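Local atomic coordinates of cellulosomal scaffoldin adaptor protein B (Acetivibrio cellulolyticus, PDB entry 3FNK), a protein that acts as an adaptor scaffoldin of the cellulosome, whose second type II cohesin module, the part present in this chain, is a dockerin-binding module. Residues N3-K8 / T30-K35; I12-D17 / I167-I172; P50-A55 / K131-V136. All coordinates share one frame; numbering follows the deposited sequence.

Interaction 1: N3-K8 / T30-K35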
ATOM      1  N   ASN A   3       3.864 -10.695  16.636  0.50 48.19           N
ATOM      2  CA  ASN A   3       4.422 -10.599  15.245  0.50 48.12           C
ATOM      3  C   ASN A   3       4.932  -9.192  14.923  0.50 48.21           C
ATOM      4  O   ASN A   3       4.153  -8.328  14.501  0.50 48.46           O
ATOM      5  CB  ASN A   3       3.366 -11.007  14.210  0.50 47.48           C
ATOM      6  CG  ASN A   3       3.968 -11.343  12.856  0.50 46.55           C
ATOM      7  OD1 ASN A   3       4.688 -10.542  12.256  0.50 43.98           O
ATOM      8  ND2 ASN A   3       3.655 -12.528  12.359  0.50 43.89           N
ATOM      9  N   LEU A   4       6.229  -8.962  15.108  1.00 47.90           N
ATOM     10  CA  LEU A   4       6.793  -7.663  14.748  1.00 48.09           C
ATOM     11  C   LEU A   4       7.888  -7.770  13.654  1.00 48.48           C
ATOM     12  O   LEU A   4       8.344  -8.876  13.328  1.00 48.18           O
ATOM     13  CB  LEU A   4       7.257  -6.883  15.996  1.00 47.79           C
ATOM     14  CG  LEU A   4       8.576  -7.126  16.740  1.00 46.03           C
ATOM     15  CD1 LEU A   4       8.343  -7.563  18.167  1.00 42.88           C
ATOM     16  CD2 LEU A   4       9.515  -8.072  15.997  1.00 44.37           C
ATOM     17  N   ASP A   5       8.290  -6.633  13.083  1.00 49.07           N
ATOM     18  CA  ASP A   5       9.300  -6.599  12.002  1.00 49.87           C
ATOM     19  C   ASP A   5      10.758  -6.385  12.514  1.00 50.35           C
ATOM     20  O   ASP A   5      10.960  -6.205  13.734  1.00 50.91           O
ATOM     21  CB  ASP A   5       8.877  -5.609  10.894  1.00 49.86           C
ATOM     22  CG  ASP A   5       7.532  -5.996  10.214  1.00 51.03           C
ATOM     23  OD1 ASP A   5       7.354  -7.155   9.728  1.00 49.11           O
ATOM     24  OD2 ASP A   5       6.640  -5.115  10.143  1.00 53.33           O
ATOM     25  N   MET A   6      11.743  -6.405  11.593  1.00 50.73           N
ATOM     26  CA  MET A   6      13.231  -6.634  11.856  1.00 50.65           C
ATOM     27  C   MET A   6      13.694  -8.048  11.382  1.00 48.96           C
ATOM     28  O   MET A   6      14.393  -8.773  12.113  1.00 49.91           O
ATOM     29  CB  MET A   6      13.617  -6.416  13.322  1.00 51.65           C
ATOM     30  CG  MET A   6      13.782  -4.927  13.744  1.00 56.68           C
ATOM     31  SD  MET A   6      15.340  -4.124  13.201  1.00 67.05           S
ATOM     32  CE  MET A   6      14.898  -3.408  11.599  1.00 64.48           C
ATOM     33  N   ILE A   7      13.330  -8.379  10.133  1.00 46.01           N
ATOM     34  CA  ILE A   7      12.989  -9.743   9.662  1.00 42.08           C
ATOM     35  C   ILE A   7      13.721 -10.083   8.374  1.00 39.78           C
ATOM     36  O   ILE A   7      13.903  -9.219   7.540  1.00 39.23           O
ATOM     37  CB  ILE A   7      11.460  -9.813   9.385  1.00 42.04           C
ATOM     38  CG1 ILE A   7      10.711  -9.902  10.713  1.00 42.46           C
ATOM     39  CG2 ILE A   7      11.071 -10.971   8.464  1.00 41.38           C
ATOM     40  CD1 ILE A   7       9.246  -9.841  10.556  1.00 42.21           C
ATOM     41  N   LYS A   8      14.134 -11.333   8.200  1.00 36.76           N
ATOM     42  CA  LYS A   8      14.920 -11.685   6.998  1.00 35.51           C
ATOM     43  C   LYS A   8      14.105 -12.044   5.739  1.00 33.03           C
ATOM     44  O   LYS A   8      14.634 -11.950   4.627  1.00 33.18           O
ATOM     45  CB  LYS A   8      15.949 -12.785   7.284  1.00 35.87           C
ATOM     46  CG  LYS A   8      16.879 -12.450   8.445  1.00 40.28           C
ATOM     47  CD  LYS A   8      18.254 -13.068   8.249  1.00 44.33           C
ATOM     48  CE  LYS A   8      19.242 -12.439   9.232  1.00 46.14           C
ATOM     49  NZ  LYS A   8      20.672 -12.512   8.761  1.00 47.76           N
ATOM     50  N   THR A  30       0.643   2.626   6.274  1.00 33.29           N
ATOM     51  CA  THR A  30       1.811   2.706   5.384  1.00 32.45           C
ATOM     52  C   THR A  30       2.057   1.337   4.726  1.00 31.86           C
ATOM     53  O   THR A  30       2.210   0.323   5.426  1.00 31.76           O
ATOM     54  CB  THR A  30       3.066   3.124   6.133  1.00 32.36           C
ATOM     55  OG1 THR A  30       2.858   4.405   6.735  1.00 33.86           O
ATOM     56  CG2 THR A  30       4.253   3.195   5.206  1.00 30.60           C
ATOM     57  N   VAL A  31       2.062   1.318   3.387  1.00 30.33           N
ATOM     58  CA  VAL A  31       2.355   0.112   2.610  1.00 28.19           C
ATOM     59  C   VAL A  31       3.869   0.158   2.481  1.00 27.55           C
ATOM     60  O   VAL A  31       4.426   1.197   2.155  1.00 27.31           O
ATOM     61  CB  VAL A  31       1.662   0.122   1.202  1.00 28.41           C
ATOM     62  CG1 VAL A  31       2.108  -1.084   0.341  1.00 27.76           C
ATOM     63  CG2 VAL A  31       0.148   0.137   1.335  1.00 25.57           C
ATOM     64  N   LYS A  32       4.536  -0.968   2.745  1.00 26.08           N
ATOM     65  CA  LYS A  32       5.985  -1.012   2.779  1.00 24.66           C
ATOM     66  C   LYS A  32       6.496  -2.427   2.464  1.00 23.45           C
ATOM     67  O   LYS A  32       5.781  -3.424   2.646  1.00 23.71           O
ATOM     68  CB  LYS A  32       6.470  -0.569   4.163  1.00 24.88           C
ATOM     69  CG  LYS A  32       5.899  -1.437   5.311  1.00 26.53           C
ATOM     70  CD  LYS A  32       6.233  -0.746   6.642  1.00 28.23           C
ATOM     71  CE  LYS A  32       5.656  -1.466   7.838  1.00 28.74           C
ATOM     72  NZ  LYS A  32       6.189  -0.734   9.056  1.00 31.89           N
ATOM     73  N   ILE A  33       7.731  -2.514   1.997  1.00 22.66           N
ATOM     74  CA  ILE A  33       8.238  -3.775   1.515  1.00 22.61           C
ATOM     75  C   ILE A  33       9.590  -4.054   2.128  1.00 23.48           C
ATOM     76  O   ILE A  33      10.273  -3.155   2.615  1.00 21.84           O
ATOM     77  CB  ILE A  33       8.391  -3.830  -0.018  1.00 22.91           C
ATOM     78  CG1 ILE A  33       9.177  -2.610  -0.553  1.00 22.76           C
ATOM     79  CG2 ILE A  33       7.048  -3.931  -0.680  1.00 23.12           C
ATOM     80  CD1 ILE A  33       9.806  -2.829  -2.016  1.00 19.97           C
ATOM     81  N   ASN A  34       9.956  -5.332   2.070  1.00 23.90           N
ATOM     82  CA  ASN A  34      11.205  -5.801   2.603  1.00 24.08           C
ATOM     83  C   ASN A  34      11.787  -6.781   1.630  1.00 23.77           C
ATOM     84  O   ASN A  34      11.150  -7.795   1.276  1.00 24.81           O
ATOM     85  CB  ASN A  34      11.014  -6.449   3.998  1.00 23.29           C
ATOM     86  CG  ASN A  34      12.349  -6.788   4.667  1.00 25.45           C
ATOM     87  OD1 ASN A  34      13.199  -5.918   4.828  1.00 24.76           O
ATOM     88  ND2 ASN A  34      12.566  -8.071   4.971  1.00 25.70           N
ATOM     89  N   LYS A  35      12.990  -6.439   1.183  1.00 23.69           N
ATOM     90  CA  LYS A  35      13.841  -7.279   0.343  1.00 23.62           C
ATOM     91  C   LYS A  35      13.164  -7.844  -0.910  1.00 22.84           C
ATOM     92  O   LYS A  35      13.153  -9.061  -1.159  1.00 22.01           O
ATOM     93  CB  LYS A  35      14.522  -8.367   1.176  1.00 24.06           C
ATOM     94  CG  LYS A  35      15.501  -7.798   2.182  1.00 26.77           C
ATOM     95  CD  LYS A  35      16.528  -8.867   2.613  1.00 33.40           C
ATOM     96  CE  LYS A  35      15.931  -9.811   3.579  1.00 36.10           C
ATOM     97  NZ  LYS A  35      16.872 -10.902   4.090  1.00 40.08           N
TER
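The side chain of Asn34 reaches across to the backbone of Ile7. Its CG lies anti to the backbone N (chi1 -172°), which starts the carboxamide on its way to the 3-8 segment. Asn34 ND2 stands 3.1 Å from Ile7 O. This hydrogen bond is weak and bent, with 127° at the hydrogen. The same ND2 has a stronger partner in Ala9 O, so the amide serves two carbonyls just before strand 11-16.

Lys35 comes in beside it. Its chain, bent at chi3, leads toward Lys8. A weak hydrogen bond from Lys35 NZ to Lys8 O is possible but doubtful, because the modelled approach is too tight for its details to be trusted. The ammonium ends of the two lysines stay apart, with 6.2 Å between Lys8 NZ and Lys35 NZ.

Farther along, Asp5 OD2 lies 4.5 Å from Lys32 NZ. That is beyond a salt bridge, and any attraction is probably modest.

The contact lies at the surface and is mostly polar. It lays the N-terminal loop beside the end of strand 26-34. That strand is flanked by strands 11-16 and 118-127 in the mixed sheet of the cohesin module. Asp5 and Asn34 both touch Tyr11 of strand 11-16, while Lys35 N bonds to Thr117 just before strand 118-127.

Interaction 2: I12-D17 / I167-I172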
ATOM      1  N   ILE A  12       5.615  -7.803   1.646  1.00 22.91           N
ATOM      2  CA  ILE A  12       4.945  -6.529   1.593  1.00 23.95           C
ATOM      3  C   ILE A  12       3.953  -6.482   2.728  1.00 24.93           C
ATOM      4  O   ILE A  12       3.239  -7.458   2.999  1.00 25.93           O
ATOM      5  CB  ILE A  12       4.254  -6.265   0.197  1.00 23.09           C
ATOM      6  CG1 ILE A  12       3.597  -4.872   0.181  1.00 22.56           C
ATOM      7  CG2 ILE A  12       3.298  -7.389  -0.177  1.00 22.76           C
ATOM      8  CD1 ILE A  12       3.087  -4.410  -1.246  1.00 23.10           C
ATOM      9  N   THR A  13       3.886  -5.346   3.401  1.00 26.17           N
ATOM     10  CA  THR A  13       2.912  -5.255   4.451  1.00 28.22           C
ATOM     11  C   THR A  13       2.295  -3.857   4.556  1.00 29.56           C
ATOM     12  O   THR A  13       2.687  -2.931   3.827  1.00 28.80           O
ATOM     13  CB  THR A  13       3.542  -5.724   5.811  1.00 27.34           C
ATOM     14  OG1 THR A  13       2.492  -6.121   6.707  1.00 28.41           O
ATOM     15  CG2 THR A  13       4.357  -4.638   6.416  1.00 27.41           C
ATOM     16  N   MET A  14       1.312  -3.733   5.452  1.00 30.98           N
ATOM     17  CA  MET A  14       0.820  -2.424   5.939  1.00 32.47           C
ATOM     18  C   MET A  14       1.092  -2.267   7.443  1.00 33.59           C
ATOM     19  O   MET A  14       0.710  -3.154   8.213  1.00 34.06           O
ATOM     20  CB  MET A  14      -0.683  -2.328   5.666  1.00 31.78           C
ATOM     21  CG  MET A  14      -1.254  -0.927   5.770  1.00 32.89           C
ATOM     22  SD  MET A  14      -3.022  -0.988   5.475  1.00 39.49           S
ATOM     23  CE  MET A  14      -3.062  -1.630   3.791  1.00 34.56           C
ATOM     24  N   GLY A  15       1.732  -1.167   7.854  1.00 34.62           N
ATOM     25  CA  GLY A  15       1.839  -0.798   9.283  1.00 36.54           C
ATOM     26  C   GLY A  15       0.994   0.435   9.654  1.00 37.73           C
ATOM     27  O   GLY A  15       0.805   1.333   8.810  1.00 38.33           O
ATOM     28  N   TYR A  16       0.467   0.463  10.883  1.00 37.89           N
ATOM     29  CA  TYR A  16      -0.289   1.617  11.432  1.00 38.91           C
ATOM     30  C   TYR A  16       0.541   2.440  12.360  1.00 39.83           C
ATOM     31  O   TYR A  16       1.349   1.903  13.107  1.00 41.01           O
ATOM     32  CB  TYR A  16      -1.508   1.171  12.214  1.00 38.13           C
ATOM     33  CG  TYR A  16      -2.447   0.308  11.436  1.00 38.18           C
ATOM     34  CD1 TYR A  16      -2.852   0.676  10.157  1.00 37.72           C
ATOM     35  CD2 TYR A  16      -2.956  -0.883  11.982  1.00 38.86           C
ATOM     36  CE1 TYR A  16      -3.709  -0.121   9.428  1.00 36.97           C
ATOM     37  CE2 TYR A  16      -3.842  -1.692  11.250  1.00 37.92           C
ATOM     38  CZ  TYR A  16      -4.206  -1.295   9.977  1.00 39.38           C
ATOM     39  OH  TYR A  16      -5.077  -2.052   9.211  1.00 44.61           O
ATOM     40  N   ASP A  17       0.347   3.751  12.351  1.00 40.78           N
ATOM     41  CA  ASP A  17       1.011   4.544  13.360  1.00 41.36           C
ATOM     42  C   ASP A  17       0.333   4.363  14.725  1.00 42.53           C
ATOM     43  O   ASP A  17       0.939   4.652  15.736  1.00 42.98           O
ATOM     44  CB  ASP A  17       1.214   6.014  12.943  1.00 41.35           C
ATOM     45  CG  ASP A  17      -0.079   6.812  12.853  1.00 39.92           C
ATOM     46  OD1 ASP A  17      -1.199   6.267  12.905  1.00 37.58           O
ATOM     47  OD2 ASP A  17       0.047   8.041  12.716  1.00 43.12           O
ATOM     48  N   ILE A 167       1.828  -9.702   4.397  1.00 26.03           N
ATOM     49  CA  ILE A 167       1.559  -9.783   5.827  1.00 27.22           C
ATOM     50  C   ILE A 167       0.423  -8.807   6.115  1.00 28.14           C
ATOM     51  O   ILE A 167       0.599  -7.615   5.968  1.00 27.76           O
ATOM     52  CB  ILE A 167       2.807  -9.446   6.677  1.00 26.43           C
ATOM     53  CG1 ILE A 167       3.952 -10.422   6.344  1.00 28.34           C
ATOM     54  CG2 ILE A 167       2.477  -9.466   8.196  1.00 27.12           C
ATOM     55  CD1 ILE A 167       5.366 -10.056   6.907  1.00 26.12           C
ATOM     56  N   GLN A 168      -0.750  -9.336   6.441  1.00 29.89           N
ATOM     57  CA  GLN A 168      -1.947  -8.515   6.722  1.00 31.87           C
ATOM     58  C   GLN A 168      -1.738  -7.685   7.986  1.00 34.53           C
ATOM     59  O   GLN A 168      -1.074  -8.138   8.909  1.00 34.78           O
ATOM     60  CB  GLN A 168      -3.190  -9.397   6.809  1.00 31.49           C
ATOM     61  CG  GLN A 168      -3.403 -10.303   5.597  1.00 27.85           C
ATOM     62  CD  GLN A 168      -3.932  -9.562   4.389  1.00 25.78           C
ATOM     63  OE1 GLN A 168      -4.028  -8.340   4.388  1.00 24.97           O
ATOM     64  NE2 GLN A 168      -4.271 -10.303   3.347  1.00 26.32           N
ATOM     65  N   PRO A 169      -2.255  -6.447   8.022  1.00 36.69           N
ATOM     66  CA  PRO A 169      -1.832  -5.502   9.070  1.00 38.46           C
ATOM     67  C   PRO A 169      -2.334  -5.726  10.495  1.00 40.39           C
ATOM     68  O   PRO A 169      -1.731  -5.190  11.434  1.00 41.24           O
ATOM     69  CB  PRO A 169      -2.374  -4.158   8.571  1.00 38.44           C
ATOM     70  CG  PRO A 169      -3.483  -4.522   7.666  1.00 37.31           C
ATOM     71  CD  PRO A 169      -3.085  -5.790   7.000  1.00 37.73           C
ATOM     72  N   GLY A 170      -3.420  -6.461  10.683  1.00 41.56           N
ATOM     73  CA  GLY A 170      -3.929  -6.633  12.068  1.00 44.49           C
ATOM     74  C   GLY A 170      -5.019  -5.640  12.462  1.00 45.85           C
ATOM     75  O   GLY A 170      -5.205  -4.610  11.797  1.00 46.01           O
ATOM     76  N   GLU A 171      -5.720  -5.938  13.551  1.00 47.21           N
ATOM     77  CA  GLU A 171      -6.997  -5.282  13.858  1.00 48.58           C
ATOM     78  C   GLU A 171      -6.868  -3.837  14.331  1.00 48.67           C
ATOM     79  O   GLU A 171      -5.847  -3.440  14.889  1.00 48.16           O
ATOM     80  CB  GLU A 171      -7.810  -6.124  14.846  1.00 48.91           C
ATOM     81  CG  GLU A 171      -9.323  -5.869  14.795  1.00 51.91           C
ATOM     82  CD  GLU A 171     -10.132  -6.974  15.452  1.00 56.12           C
ATOM     83  OE1 GLU A 171     -10.984  -7.590  14.762  1.00 57.61           O
ATOM     84  OE2 GLU A 171      -9.910  -7.234  16.654  1.00 57.36           O
ATOM     85  N   ILE A 172      -7.910  -3.051  14.061  1.00 49.66           N
ATOM     86  CA  ILE A 172      -7.977  -1.667  14.525  1.00 50.41           C
ATOM     87  C   ILE A 172      -9.047  -1.566  15.606  1.00 50.94           C
ATOM     88  O   ILE A 172     -10.127  -2.195  15.494  1.00 50.67           O
ATOM     89  CB  ILE A 172      -8.212  -0.660  13.363  1.00 50.42           C
ATOM     90  CG1 ILE A 172      -6.911  -0.480  12.567  1.00 50.88           C
ATOM     91  CG2 ILE A 172      -8.637   0.724  13.881  1.00 49.36           C
ATOM     92  CD1 ILE A 172      -7.027   0.438  11.317  1.00 49.23           C
TER
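Tyr16 and Ile172 meet with the isoleucine over one face of the phenol ring. Ile172 CD1 sits 3.9 Å from the centroid of the Tyr16 ring and 22° off its normal, a CH-pi contact shifted toward the rim. Ile172 CG1 follows at 3.6 Å from Tyr16 CE2. Tyr16 CG is anti to the carbonyl carbon (chi1 -56°), and from there the ring extends toward Ile172. Gly170 O lies at the ring edge, in its plane, 3.3 Å from Tyr16 CE2.

Pro169 approaches the hydroxyl end of the same ring obliquely. Its CB is 3.7 Å from Tyr16 CZ, and its CG also lies against OH. The same CB packs on Met14, 3.8 Å from Met14 CB. The proline thus touches two residues of strand 11-16.

At the start of the contact the chains are joined by polar bonds. Ile167 N donates to Ile12 O at 3.0 Å, and the bond is nearly straight. Thr13 OG1 donates to Ile167 O from a position tilted 33° out of the carbonyl plane. Their separation of 2.5 Å is unusually short, and its exact length is uncertain. The Thr13 hydroxyl also lies against Ile167, with OG1 3.3 Å from Ile167 CB.

The segments run roughly parallel. Strand 165-167 pairs in parallel with strand 11-16 in the mixed sheet of the cohesin module, so the contact joins the C-terminal part of the modelled chain to the first strand. Polar bonds hold the beginning, and apolar and aromatic packing takes over toward Ile172. Tyr16 OH and Gly170 O are buried by the contact without a partner in the model, so the tyrosine appears to be held by the packing around its ring and not by its hydroxyl.

Interaction 3: P50-A55 / K131-V136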
ATOM      1  N   PRO A  50     -16.141   0.684   5.001  1.00 42.09           N
ATOM      2  CA  PRO A  50     -16.422   2.097   4.763  1.00 42.58           C
ATOM      3  C   PRO A  50     -17.410   2.648   5.810  1.00 43.62           C
ATOM      4  O   PRO A  50     -17.288   3.828   6.190  1.00 43.97           O
ATOM      5  CB  PRO A  50     -17.047   2.107   3.367  1.00 41.90           C
ATOM      6  CG  PRO A  50     -17.647   0.782   3.200  1.00 42.52           C
ATOM      7  CD  PRO A  50     -16.840  -0.190   4.036  1.00 41.61           C
ATOM      8  N   THR A  51     -18.351   1.803   6.275  1.00 43.68           N
ATOM      9  CA  THR A  51     -19.309   2.186   7.349  1.00 43.67           C
ATOM     10  C   THR A  51     -18.563   2.507   8.649  1.00 43.62           C
ATOM     11  O   THR A  51     -19.066   3.257   9.485  1.00 44.13           O
ATOM     12  CB  THR A  51     -20.433   1.108   7.609  1.00 43.67           C
ATOM     13  OG1 THR A  51     -19.923   0.002   8.369  1.00 44.43           O
ATOM     14  CG2 THR A  51     -21.044   0.565   6.311  1.00 43.83           C
ATOM     15  N   VAL A  52     -17.346   1.963   8.790  1.00 43.12           N
ATOM     16  CA  VAL A  52     -16.520   2.070  10.026  1.00 41.76           C
ATOM     17  C   VAL A  52     -15.243   2.930   9.861  1.00 41.16           C
ATOM     18  O   VAL A  52     -14.803   3.632  10.800  1.00 39.03           O
ATOM     19  CB  VAL A  52     -16.095   0.640  10.529  1.00 42.48           C
ATOM     20  CG1 VAL A  52     -15.135   0.713  11.707  1.00 41.60           C
ATOM     21  CG2 VAL A  52     -17.327  -0.230  10.857  1.00 42.26           C
ATOM     22  N   LEU A  53     -14.622   2.836   8.679  1.00 40.33           N
ATOM     23  CA  LEU A  53     -13.442   3.658   8.398  1.00 40.18           C
ATOM     24  C   LEU A  53     -13.661   4.465   7.112  1.00 39.41           C
ATOM     25  O   LEU A  53     -14.295   3.968   6.179  1.00 39.79           O
ATOM     26  CB  LEU A  53     -12.186   2.790   8.249  1.00 39.93           C
ATOM     27  CG  LEU A  53     -11.598   1.992   9.428  1.00 40.90           C
ATOM     28  CD1 LEU A  53     -10.827   0.779   8.848  1.00 38.89           C
ATOM     29  CD2 LEU A  53     -10.651   2.850  10.314  1.00 40.77           C
ATOM     30  N   GLN A  54     -13.142   5.690   7.088  1.00 38.29           N
ATOM     31  CA  GLN A  54     -13.155   6.538   5.873  1.00 37.73           C
ATOM     32  C   GLN A  54     -11.737   6.853   5.344  1.00 36.61           C
ATOM     33  O   GLN A  54     -10.903   7.441   6.032  1.00 35.41           O
ATOM     34  CB  GLN A  54     -13.951   7.836   6.099  1.00 37.49           C
ATOM     35  CG  GLN A  54     -13.634   8.964   5.069  1.00 39.28           C
ATOM     36  CD  GLN A  54     -14.373  10.298   5.321  1.00 41.13           C
ATOM     37  OE1 GLN A  54     -15.395  10.584   4.693  1.00 42.18           O
ATOM     38  NE2 GLN A  54     -13.822  11.125   6.197  1.00 39.69           N
ATOM     39  N   ALA A  55     -11.496   6.467   4.099  1.00 36.56           N
ATOM     40  CA  ALA A  55     -10.221   6.756   3.435  1.00 36.57           C
ATOM     41  C   ALA A  55     -10.059   8.252   3.204  1.00 36.59           C
ATOM     42  O   ALA A  55     -10.888   8.874   2.548  1.00 36.81           O
ATOM     43  CB  ALA A  55     -10.123   5.985   2.123  1.00 35.21           C
ATOM     44  N   LYS A 131     -15.246   0.885  16.568  1.00 53.99           N
ATOM     45  CA  LYS A 131     -15.740  -0.490  16.475  1.00 53.03           C
ATOM     46  C   LYS A 131     -14.651  -1.385  15.866  1.00 52.42           C
ATOM     47  O   LYS A 131     -13.870  -0.926  15.020  1.00 52.25           O
ATOM     48  CB  LYS A 131     -17.011  -0.520  15.622  1.00 52.92           C
ATOM     49  CG  LYS A 131     -17.521  -1.904  15.262  1.00 54.00           C
ATOM     50  CD  LYS A 131     -18.826  -1.821  14.482  1.00 57.27           C
ATOM     51  CE  LYS A 131     -19.405  -3.202  14.206  1.00 58.60           C
ATOM     52  NZ  LYS A 131     -20.732  -3.105  13.516  1.00 60.74           N
ATOM     53  N   ALA A 132     -14.604  -2.651  16.295  1.00 51.38           N
ATOM     54  CA  ALA A 132     -13.557  -3.606  15.888  1.00 50.65           C
ATOM     55  C   ALA A 132     -13.475  -3.758  14.379  1.00 49.58           C
ATOM     56  O   ALA A 132     -14.444  -4.152  13.724  1.00 49.40           O
ATOM     57  CB  ALA A 132     -13.783  -4.992  16.539  1.00 50.68           C
ATOM     58  N   THR A 133     -12.308  -3.465  13.823  1.00 48.76           N
ATOM     59  CA  THR A 133     -12.226  -3.394  12.367  1.00 47.33           C
ATOM     60  C   THR A 133     -10.863  -3.770  11.796  1.00 46.98           C
ATOM     61  O   THR A 133      -9.815  -3.438  12.363  1.00 46.56           O
ATOM     62  CB  THR A 133     -12.713  -1.985  11.847  1.00 47.08           C
ATOM     63  OG1 THR A 133     -13.154  -2.081  10.489  1.00 45.56           O
ATOM     64  CG2 THR A 133     -11.657  -0.911  12.005  1.00 45.31           C
ATOM     65  N   THR A 134     -10.901  -4.455  10.655  1.00 46.66           N
ATOM     66  CA  THR A 134      -9.673  -4.847   9.944  1.00 46.58           C
ATOM     67  C   THR A 134      -9.609  -4.359   8.484  1.00 45.30           C
ATOM     68  O   THR A 134     -10.610  -4.328   7.753  1.00 45.33           O
ATOM     69  CB  THR A 134      -9.482  -6.355   9.978  1.00 46.83           C
ATOM     70  OG1 THR A 134     -10.678  -6.974   9.492  1.00 49.46           O
ATOM     71  CG2 THR A 134      -9.247  -6.829  11.409  1.00 46.80           C
ATOM     72  N   VAL A 135      -8.404  -3.985   8.084  1.00 44.08           N
ATOM     73  CA  VAL A 135      -8.079  -3.644   6.706  1.00 41.81           C
ATOM     74  C   VAL A 135      -7.242  -4.797   6.141  1.00 40.74           C
ATOM     75  O   VAL A 135      -6.334  -5.276   6.819  1.00 40.31           O
ATOM     76  CB  VAL A 135      -7.292  -2.325   6.697  1.00 41.95           C
ATOM     77  CG1 VAL A 135      -6.750  -1.994   5.308  1.00 40.93           C
ATOM     78  CG2 VAL A 135      -8.193  -1.201   7.215  1.00 40.80           C
ATOM     79  N   VAL A 136      -7.561  -5.252   4.925  1.00 38.60           N
ATOM     80  CA  VAL A 136      -6.796  -6.318   4.286  1.00 36.85           C
ATOM     81  C   VAL A 136      -6.334  -5.978   2.843  1.00 36.39           C
ATOM     82  O   VAL A 136      -6.974  -5.154   2.150  1.00 34.50           O
ATOM     83  CB  VAL A 136      -7.546  -7.678   4.307  1.00 36.94           C
ATOM     84  CG1 VAL A 136      -7.783  -8.164   5.785  1.00 36.49           C
ATOM     85  CG2 VAL A 136      -8.858  -7.619   3.531  1.00 36.39           C
TER
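Val52 has the largest area buried here, and it slides past Thr133 in the opposite direction. Val52 CG1 does the touching, 3.6 Å from Thr133 CB and as close to Thr133 OG1. CG1 is anti to the backbone N (chi1 174°), the branch that faces the threonine. The same methyl lies 3.9 Å from Lys131 O. Its sister CG2 brushes the extended chain of Lys131, 4.2 Å from Lys131 CD, at the outer margin of the contact.

Leu53 is the next main residue. Its CD1 touches two methyls of the other segment, 3.7 Å from Thr133 CG2 and equally 3.7 Å from Val135 CG2. Both approaches are oblique. Thr133 therefore offers a different branch to each neighbour: its CB and OG1 to Val52, its CG2 mainly to Leu53.

The contact places the start of strand 53-56, in the mixed sheet, against the loop that leads into strand 136-137 of the antiparallel sheet. Backbone bonds secure each side separately, Val52 to Leu128 and Thr133 to Ile172. Leu53 also packs on Phe125, and Val135 on Ile46, consistent with a place in the apolar interior between the two sheets. With no polar bond joining the two segments, the contact rests on methyl packing and the fit of branched side chains. Its hold is therefore mainly hydrophobic.

How the interactions relate
Interaction 1 is a surface contact of weak or long-range polar pairs, interaction 2 is partly buried and mixes hydrogen bonds, one of them from a threonine hydroxyl, with aromatic and apolar packing, and interaction 3 is a buried apolar one. All three reach the mixed sheet. Interactions 1 and 2 lie on its neighbouring strands 26-34 and 11-16, where Lys32 O is 2.8 Å from Thr13 N, a probable hydrogen bond. Interaction 3 falls within the chain loop closed by interaction 2 and touches it through Ile172 and Thr133 and through Tyr16 and Val135. Interactions 1 and 3 do not touch, their centres being about 22 Å apart. Polar character thus gives way to methyl packing from interaction 1 to interaction 3.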